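Local coordinates for NAD-dependent epimerase/dehydratase (Methylobacillus flagellatus KT, PDB 3GPI), which is of unknown function but probably binds a nicotinamide dinucleotide and works as an epimerase, dehydratase or dehydrogenase of the short-chain dehydrogenase/reductase type, at residues H221-W226 / P264-G269; L16-R21 / F193-I198; G161-I166 / G271-A276. One frame throughout, in Å; residues are numbered along the deposited sequence.

How the contacts relate
Followed from the N terminus, the chain first opens contact 2 at 16-21, in the helix after the first strand, and closes it, with 171 residues between, at 193-198, joining two helices that pack on the large sheet. By then contact 3 has opened at 161-166, so the two cross. Contact 3 closes at 271-276, tying the turn and short helix after strand 149-158 to helix 266-277. Contact 1 (221-226 with 264-269), in series after contact 2, is a shorter loop nested inside contact 3 and joins helix 220-230 to that same helix. Contacts 1 and 3 touch where Trp-226 packs on the backbone of Gly-271. Contact 2 stands apart, about 25 Å from contact 1 between centres.

Contact 1: H221-W226 / P264-G269; sequences HDLLRW and PDYVSG
Tyr-266 turns the edge of its ring onto the face of the indole of Trp-226, making a T-shaped pair. The atom that touches is CE1 of Tyr-266, 3.6 Å from Trp-226 CG and lying over the five-membered ring near its rim. The two planes stand at 80°, so the C-H rim of the phenol, slightly positive, faces the electron-rich pyrrole part of the indole. Val-267 takes the far end of the same indole: Val-267 CG1 lies 3.9 Å from Trp-226 CZ2, the valine set crosswise to the ring. Leu-223, almost one turn before the tryptophan, runs alongside the tyrosine and points the other way. Its apolar CD1 methyl packs obliquely against the phenol, with Leu-223 CD1 3.7 Å from Tyr-266 CD1 and close to CG and CB as well.

The tyrosine gets there by holding CG between its backbone N and carbonyl carbon (chi1 71°), a rotamer that the helix allows here because Tyr-266 is its first residue and no earlier helical turn stands in the way. Just before it, Asp-265 is the N-cap, and its OD1 accepts weak bonds from the backbone N of Val-267 and of Ser-268. With an alanine in place of Trp-226, the tyrosine edge would probably lose the face it rests on and leave a gap beside Val-267.

Arg-230, one turn further along helix 220-230, makes a cation-pi contact with Trp-226. Beneath the pair of helices, Leu-223 and Tyr-266 both rest on Arg-184 of strand 181-186 and Leu-218 of strand 218-219, so the contact seats the start of helix 266-277 and helix 220-230 together on these antiparallel strands.

Contact 2: L16-R21 / F193-I198; sequences LELARR and FIAYLI
Leu-18 and Ala-195 mark the closest approach of the two helical backbones, their CA atoms 6.8 Å apart, a short spacing that the small alanine permits. Both methyls of Leu-18 meet Ile-194 CG2, with Leu-18 CD2 the nearer at 3.8 Å. Leu-18 CD1 goes on to Ala-195, where it lies 3.8 Å from Ala-195 N and also meets the CB methyl. With CG anti to the backbone N (chi1 177°), the leucine extends across the interface and stands nearly perpendicular to the isoleucine.

Beside the leucine on helix 13-24, Glu-17 joins Arg-20 and Arg-21 in a salt-bridge network. Arg-20 grips the carboxylate side-on with nearly straight bonds, Arg-20 NE to Glu-17 OE1 at 3.0 Å and Arg-20 NH2 to Glu-17 OE2 at 2.7 Å. Arg-21 NE reaches Glu-17 OE2 from its anti side at 2.6 Å in a bent bond (135°), so two charges share one oxygen.

Leu-18 rests on Ile-8 of strand 6-9, and Ile-194 on Leu-152 and Phe-154 of strand 149-158. Helices packed together on the parallel part of the sheet, the first following a turn that fits the GxGxxG pattern, are characteristic of the Rossmann fold, consistent with dinucleotide binding.

Contact 3: G161-I166 / G271-A276; sequences GRLRMI and GALLAA
Ile-166 reaches across to helix 266-277 and touches both Leu-273 and Leu-274. Ile-166 CD1 lies 4.1 Å from Leu-273 CB and 3.9 Å from Leu-274 CD2, wedged at the base of one leucine and against the tip of the other. The reach comes from an extended chain: CG1 is anti to the carbonyl carbon (chi1 -74°) and CD1 continues the line (chi2 175°). The second branch is used too, Ile-166 CG2 approaching Leu-274 CD2 at 4.1 Å, which shows what beta-branching offers here: two apolar surfaces from one residue.

Leu-273 is the other heavily buried residue. Its CB lies as near to Leu-163 CD2 as to Ile-166, while Leu-273 CD1 meets Leu-163 CD2 at 3.8 Å, the two leucines set aslant. Leu-163 occupies the N-cap position of helix 164-168 and, being apolar, turns its side chain toward the neighbouring helix. The forked end of Leu-273 presents both methyls to Leu-163 CD2, whereas Leu-163 and Leu-274 each use CD2 alone. No hydrogen bond crosses, so the join is purely apolar.

Around it, Leu-273 also touches Pro-160 and Tyr-158, at the end of strand 149-158, and Leu-274 touches Arg-230 of helix 220-230. The short helix 164-168 thus packs on helix 266-277 through Ile-166, whose backbone O is hydrogen-bonded to Gln-231 NE2 just after helix 220-230.

Contact 1: H221-W226 / P264-G269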
# COMPACT_ATOMS: atom_id res chain seq x y z
N HIS A 221 -0.80 -12.91 -17.67
CA HIS A 221 -1.74 -13.49 -18.62
C HIS A 221 -2.76 -14.39 -17.98
O HIS A 221 -3.87 -14.48 -18.46
CB HIS A 221 -1.00 -14.22 -19.78
CG HIS A 221 -0.50 -13.28 -20.83
ND1 HIS A 221 -1.12 -13.18 -22.06
CD2 HIS A 221 0.53 -12.40 -20.84
CE1 HIS A 221 -0.48 -12.26 -22.78
NE2 HIS A 221 0.52 -11.78 -22.06
N ASP A 222 -2.39 -15.07 -16.90
CA ASP A 222 -3.40 -15.87 -16.22
C ASP A 222 -4.46 -14.99 -15.58
O ASP A 222 -5.64 -15.32 -15.59
CB ASP A 222 -2.77 -16.76 -15.15
CG ASP A 222 -1.97 -17.93 -15.73
OD1 ASP A 222 -2.03 -18.17 -16.96
OD2 ASP A 222 -1.29 -18.57 -14.92
N LEU A 223 -4.06 -13.86 -15.02
CA LEU A 223 -5.01 -12.95 -14.41
C LEU A 223 -5.91 -12.33 -15.49
O LEU A 223 -7.12 -12.30 -15.32
CB LEU A 223 -4.25 -11.85 -13.65
CG LEU A 223 -5.16 -10.79 -13.04
CD1 LEU A 223 -6.19 -11.37 -12.04
CD2 LEU A 223 -4.35 -9.72 -12.34
N LEU A 224 -5.30 -11.90 -16.59
CA LEU A 224 -6.07 -11.28 -17.68
C LEU A 224 -7.05 -12.26 -18.28
O LEU A 224 -8.19 -11.88 -18.50
CB LEU A 224 -5.13 -10.69 -18.72
CG LEU A 224 -4.35 -9.47 -18.30
CD1 LEU A 224 -3.18 -9.26 -19.27
CD2 LEU A 224 -5.28 -8.23 -18.21
N ARG A 225 -6.65 -13.52 -18.48
CA ARG A 225 -7.59 -14.50 -19.02
C ARG A 225 -8.71 -14.80 -18.04
O ARG A 225 -9.84 -14.97 -18.47
CB ARG A 225 -6.86 -15.78 -19.40
CG ARG A 225 -6.05 -15.64 -20.68
CD ARG A 225 -5.36 -16.92 -20.95
NE ARG A 225 -4.72 -16.89 -22.25
CZ ARG A 225 -4.52 -17.99 -22.97
NH1 ARG A 225 -4.97 -19.17 -22.54
NH2 ARG A 225 -3.90 -17.88 -24.14
N TRP A 226 -8.40 -14.89 -16.74
CA TRP A 226 -9.44 -15.18 -15.73
C TRP A 226 -10.45 -14.02 -15.75
O TRP A 226 -11.69 -14.22 -15.72
CB TRP A 226 -8.73 -15.31 -14.35
CG TRP A 226 -9.67 -15.76 -13.23
CD1 TRP A 226 -9.86 -17.05 -12.80
CD2 TRP A 226 -10.48 -14.94 -12.40
NE1 TRP A 226 -10.75 -17.08 -11.77
CE2 TRP A 226 -11.15 -15.80 -11.50
CE3 TRP A 226 -10.70 -13.57 -12.31
CZ2 TRP A 226 -12.04 -15.32 -10.52
CZ3 TRP A 226 -11.58 -13.08 -11.33
CH2 TRP A 226 -12.26 -13.97 -10.46
N PRO A 264 -8.15 -13.15 0.22
CA PRO A 264 -6.88 -13.91 0.27
C PRO A 264 -6.19 -13.98 -1.09
O PRO A 264 -4.99 -14.16 -1.14
CB PRO A 264 -7.30 -15.29 0.81
CG PRO A 264 -8.64 -15.11 1.41
CD PRO A 264 -9.29 -13.92 0.76
N ASP A 265 -6.94 -13.86 -2.18
CA ASP A 265 -6.36 -14.00 -3.51
C ASP A 265 -7.23 -13.25 -4.51
O ASP A 265 -8.32 -12.74 -4.15
CB ASP A 265 -6.23 -15.48 -3.87
CG ASP A 265 -7.53 -16.21 -3.67
OD1 ASP A 265 -8.50 -15.81 -4.31
OD2 ASP A 265 -7.59 -17.10 -2.79
N TYR A 266 -6.79 -13.19 -5.76
CA TYR A 266 -7.44 -12.41 -6.80
C TYR A 266 -8.87 -12.91 -7.10
O TYR A 266 -9.71 -12.13 -7.53
CB TYR A 266 -6.57 -12.46 -8.08
CG TYR A 266 -6.59 -13.84 -8.74
CD1 TYR A 266 -7.43 -14.07 -9.83
CD2 TYR A 266 -5.76 -14.87 -8.29
CE1 TYR A 266 -7.46 -15.30 -10.46
CE2 TYR A 266 -5.80 -16.14 -8.91
CZ TYR A 266 -6.63 -16.32 -10.01
OH TYR A 266 -6.65 -17.55 -10.64
N VAL A 267 -9.10 -14.19 -6.88
CA VAL A 267 -10.45 -14.77 -7.13
C VAL A 267 -11.49 -14.09 -6.23
O VAL A 267 -12.55 -13.65 -6.71
CB VAL A 267 -10.46 -16.28 -6.91
CG1 VAL A 267 -11.87 -16.88 -6.98
CG2 VAL A 267 -9.57 -16.97 -7.97
N SER A 268 -11.16 -13.93 -4.95
CA SER A 268 -12.01 -13.25 -3.98
C SER A 268 -12.14 -11.75 -4.27
O SER A 268 -13.24 -11.17 -4.31
CB SER A 268 -11.43 -13.46 -2.58
OG SER A 268 -11.47 -14.84 -2.28
N GLY A 269 -10.99 -11.08 -4.42
CA GLY A 269 -10.98 -9.66 -4.60
C GLY A 269 -11.61 -9.21 -5.91
O GLY A 269 -12.47 -8.32 -5.92

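Contact 2: L16-R21 / F193-I198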
# COMPACT_ATOMS: atom_id res chain seq x y z
N LEU A 16 -7.69 6.98 3.17
CA LEU A 16 -9.09 7.20 3.50
C LEU A 16 -9.76 5.97 4.05
O LEU A 16 -10.52 6.05 5.02
CB LEU A 16 -9.88 7.75 2.31
CG LEU A 16 -9.49 9.19 1.98
CD1 LEU A 16 -9.94 9.61 0.57
CD2 LEU A 16 -10.16 10.07 3.05
N GLU A 17 -9.45 4.81 3.49
CA GLU A 17 -10.02 3.59 3.99
C GLU A 17 -9.48 3.25 5.37
O GLU A 17 -10.22 2.80 6.24
CB GLU A 17 -9.79 2.42 3.00
CG GLU A 17 -10.26 1.04 3.47
CD GLU A 17 -11.76 0.91 3.69
OE1 GLU A 17 -12.53 1.81 3.26
OE2 GLU A 17 -12.15 -0.10 4.31
N LEU A 18 -8.19 3.53 5.58
CA LEU A 18 -7.59 3.35 6.89
C LEU A 18 -8.27 4.26 7.90
O LEU A 18 -8.61 3.85 9.00
CB LEU A 18 -6.10 3.65 6.79
CG LEU A 18 -5.38 3.56 8.15
CD1 LEU A 18 -5.55 2.20 8.82
CD2 LEU A 18 -3.89 3.87 7.92
N ALA A 19 -8.45 5.52 7.52
CA ALA A 19 -9.09 6.46 8.45
C ALA A 19 -10.47 5.96 8.84
O ALA A 19 -10.86 6.05 10.01
CB ALA A 19 -9.17 7.86 7.84
N ARG A 20 -11.22 5.45 7.87
CA ARG A 20 -12.58 5.00 8.14
C ARG A 20 -12.58 3.89 9.17
O ARG A 20 -13.36 3.89 10.13
CB ARG A 20 -13.24 4.55 6.82
CG ARG A 20 -14.70 4.15 6.93
CD ARG A 20 -15.25 3.47 5.64
NE ARG A 20 -14.65 2.14 5.42
CZ ARG A 20 -15.07 1.02 6.01
NH1 ARG A 20 -16.09 1.06 6.87
NH2 ARG A 20 -14.48 -0.14 5.76
N ARG A 21 -11.66 2.93 9.01
CA ARG A 21 -11.57 1.80 9.92
C ARG A 21 -11.13 2.23 11.32
O ARG A 21 -11.75 1.83 12.32
CB ARG A 21 -10.64 0.73 9.34
CG ARG A 21 -11.25 0.05 8.11
CD ARG A 21 -10.26 -0.87 7.35
NE ARG A 21 -10.98 -1.50 6.23
CZ ARG A 21 -11.67 -2.63 6.30
NH1 ARG A 21 -11.64 -3.40 7.40
NH2 ARG A 21 -12.31 -3.03 5.23
N PHE A 193 -4.89 -4.26 7.51
CA PHE A 193 -3.66 -4.78 8.12
C PHE A 193 -2.98 -3.68 8.93
O PHE A 193 -2.50 -3.91 10.06
CB PHE A 193 -2.72 -5.33 7.04
CG PHE A 193 -1.41 -5.86 7.61
CD1 PHE A 193 -1.41 -6.86 8.54
CD2 PHE A 193 -0.20 -5.36 7.15
CE1 PHE A 193 -0.22 -7.37 9.05
CE2 PHE A 193 1.01 -5.85 7.65
CZ PHE A 193 0.99 -6.85 8.60
N ILE A 194 -2.92 -2.47 8.40
CA ILE A 194 -2.35 -1.37 9.20
C ILE A 194 -3.17 -1.12 10.46
O ILE A 194 -2.60 -0.97 11.56
CB ILE A 194 -2.24 -0.08 8.41
CG1 ILE A 194 -1.33 -0.29 7.20
CG2 ILE A 194 -1.75 1.06 9.31
CD1 ILE A 194 -1.35 0.85 6.22
N ALA A 195 -4.50 -1.15 10.36
CA ALA A 195 -5.33 -1.00 11.56
C ALA A 195 -5.09 -2.11 12.53
O ALA A 195 -5.06 -1.87 13.75
CB ALA A 195 -6.82 -0.92 11.21
N TYR A 196 -4.90 -3.33 12.02
CA TYR A 196 -4.61 -4.46 12.89
C TYR A 196 -3.28 -4.25 13.62
O TYR A 196 -3.19 -4.48 14.86
CB TYR A 196 -4.59 -5.75 12.08
CG TYR A 196 -4.17 -6.99 12.81
CD1 TYR A 196 -5.06 -7.64 13.66
CD2 TYR A 196 -2.90 -7.55 12.61
CE1 TYR A 196 -4.71 -8.79 14.30
CE2 TYR A 196 -2.52 -8.72 13.29
CZ TYR A 196 -3.45 -9.32 14.11
OH TYR A 196 -3.09 -10.49 14.78
N LEU A 197 -2.27 -3.76 12.91
CA LEU A 197 -0.97 -3.56 13.57
C LEU A 197 -1.10 -2.46 14.61
O LEU A 197 -0.43 -2.49 15.63
CB LEU A 197 0.12 -3.20 12.56
CG LEU A 197 0.47 -4.32 11.58
CD1 LEU A 197 1.53 -3.80 10.64
CD2 LEU A 197 0.94 -5.59 12.32
N ILE A 198 -1.95 -1.47 14.36
CA ILE A 198 -2.16 -0.40 15.33
C ILE A 198 -2.84 -0.95 16.57
O ILE A 198 -2.46 -0.55 17.68
CB ILE A 198 -2.95 0.77 14.65
CG1 ILE A 198 -1.99 1.56 13.74
CG2 ILE A 198 -3.60 1.73 15.70
CD1 ILE A 198 -2.70 2.52 12.81

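Contact 3: G161-I166 / G271-A276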
# COMPACT_ATOMS: atom_id res chain seq x y z
N GLY A 161 -11.94 1.99 -7.72
CA GLY A 161 -11.08 3.03 -8.27
C GLY A 161 -9.67 2.64 -8.71
O GLY A 161 -8.89 3.50 -9.16
N ARG A 162 -9.35 1.34 -8.59
CA ARG A 162 -8.11 0.74 -9.12
C ARG A 162 -8.47 -0.53 -9.87
O ARG A 162 -8.11 -1.64 -9.47
CB ARG A 162 -7.11 0.46 -8.01
CG ARG A 162 -6.50 1.72 -7.44
CD ARG A 162 -5.72 1.34 -6.25
NE ARG A 162 -5.24 2.46 -5.45
CZ ARG A 162 -4.01 2.96 -5.52
NH1 ARG A 162 -3.12 2.51 -6.41
NH2 ARG A 162 -3.68 3.95 -4.70
N LEU A 163 -9.20 -0.33 -10.96
CA LEU A 163 -9.74 -1.41 -11.77
C LEU A 163 -9.04 -1.59 -13.12
O LEU A 163 -9.61 -2.21 -14.05
CB LEU A 163 -11.25 -1.19 -12.01
CG LEU A 163 -12.08 -1.03 -10.74
CD1 LEU A 163 -13.53 -0.67 -11.13
CD2 LEU A 163 -12.09 -2.26 -9.85
N ARG A 164 -7.80 -1.09 -13.25
CA ARG A 164 -7.05 -1.23 -14.51
C ARG A 164 -7.02 -2.67 -15.06
O ARG A 164 -7.15 -2.85 -16.26
CB ARG A 164 -5.64 -0.69 -14.45
CG ARG A 164 -5.05 -0.56 -15.84
CD ARG A 164 -3.69 0.09 -15.85
NE ARG A 164 -2.92 -0.40 -17.00
CZ ARG A 164 -2.93 0.13 -18.22
NH1 ARG A 164 -3.67 1.20 -18.48
NH2 ARG A 164 -2.18 -0.41 -19.17
N MET A 165 -6.83 -3.68 -14.22
CA MET A 165 -6.73 -5.05 -14.73
C MET A 165 -8.06 -5.49 -15.34
O MET A 165 -8.10 -6.24 -16.33
CB MET A 165 -6.32 -6.04 -13.63
CG MET A 165 -4.81 -6.06 -13.25
SD MET A 165 -3.61 -6.33 -14.60
CE MET A 165 -3.31 -4.62 -14.96
N ILE A 166 -9.16 -5.06 -14.72
CA ILE A 166 -10.51 -5.39 -15.22
C ILE A 166 -10.71 -4.78 -16.60
O ILE A 166 -11.24 -5.46 -17.50
CB ILE A 166 -11.62 -4.94 -14.24
CG1 ILE A 166 -11.65 -5.89 -13.05
CG2 ILE A 166 -13.03 -4.90 -14.91
CD1 ILE A 166 -12.62 -5.47 -11.96
N GLY A 271 -13.47 -11.10 -7.82
CA GLY A 271 -14.90 -11.52 -7.70
C GLY A 271 -15.78 -10.41 -7.09
O GLY A 271 -16.84 -10.04 -7.64
N ALA A 272 -15.33 -9.82 -5.98
CA ALA A 272 -16.12 -8.76 -5.31
C ALA A 272 -16.23 -7.50 -6.17
O ALA A 272 -17.25 -6.80 -6.16
CB ALA A 272 -15.50 -8.44 -3.96
N LEU A 273 -15.22 -7.20 -6.98
CA LEU A 273 -15.20 -5.92 -7.64
C LEU A 273 -16.05 -5.99 -8.86
O LEU A 273 -16.76 -5.02 -9.20
CB LEU A 273 -13.78 -5.53 -8.01
CG LEU A 273 -12.89 -5.13 -6.85
CD1 LEU A 273 -11.46 -5.05 -7.35
CD2 LEU A 273 -13.35 -3.79 -6.29
N LEU A 274 -16.03 -7.15 -9.51
CA LEU A 274 -16.90 -7.38 -10.65
C LEU A 274 -18.34 -7.27 -10.17
O LEU A 274 -19.15 -6.56 -10.77
CB LEU A 274 -16.62 -8.72 -11.30
CG LEU A 274 -15.30 -8.72 -12.11
CD1 LEU A 274 -14.87 -10.13 -12.40
CD2 LEU A 274 -15.31 -7.93 -13.43
N ALA A 275 -18.66 -7.94 -9.06
CA ALA A 275 -20.04 -7.91 -8.53
C ALA A 275 -20.53 -6.49 -8.24
O ALA A 275 -21.67 -6.17 -8.53
CB ALA A 275 -20.17 -8.81 -7.29
N ALA A 276 -19.66 -5.63 -7.71
CA ALA A 276 -20.04 -4.29 -7.27
C ALA A 276 -20.18 -3.32 -8.44
O ALA A 276 -21.12 -2.51 -8.48
CB ALA A 276 -19.01 -3.75 -6.26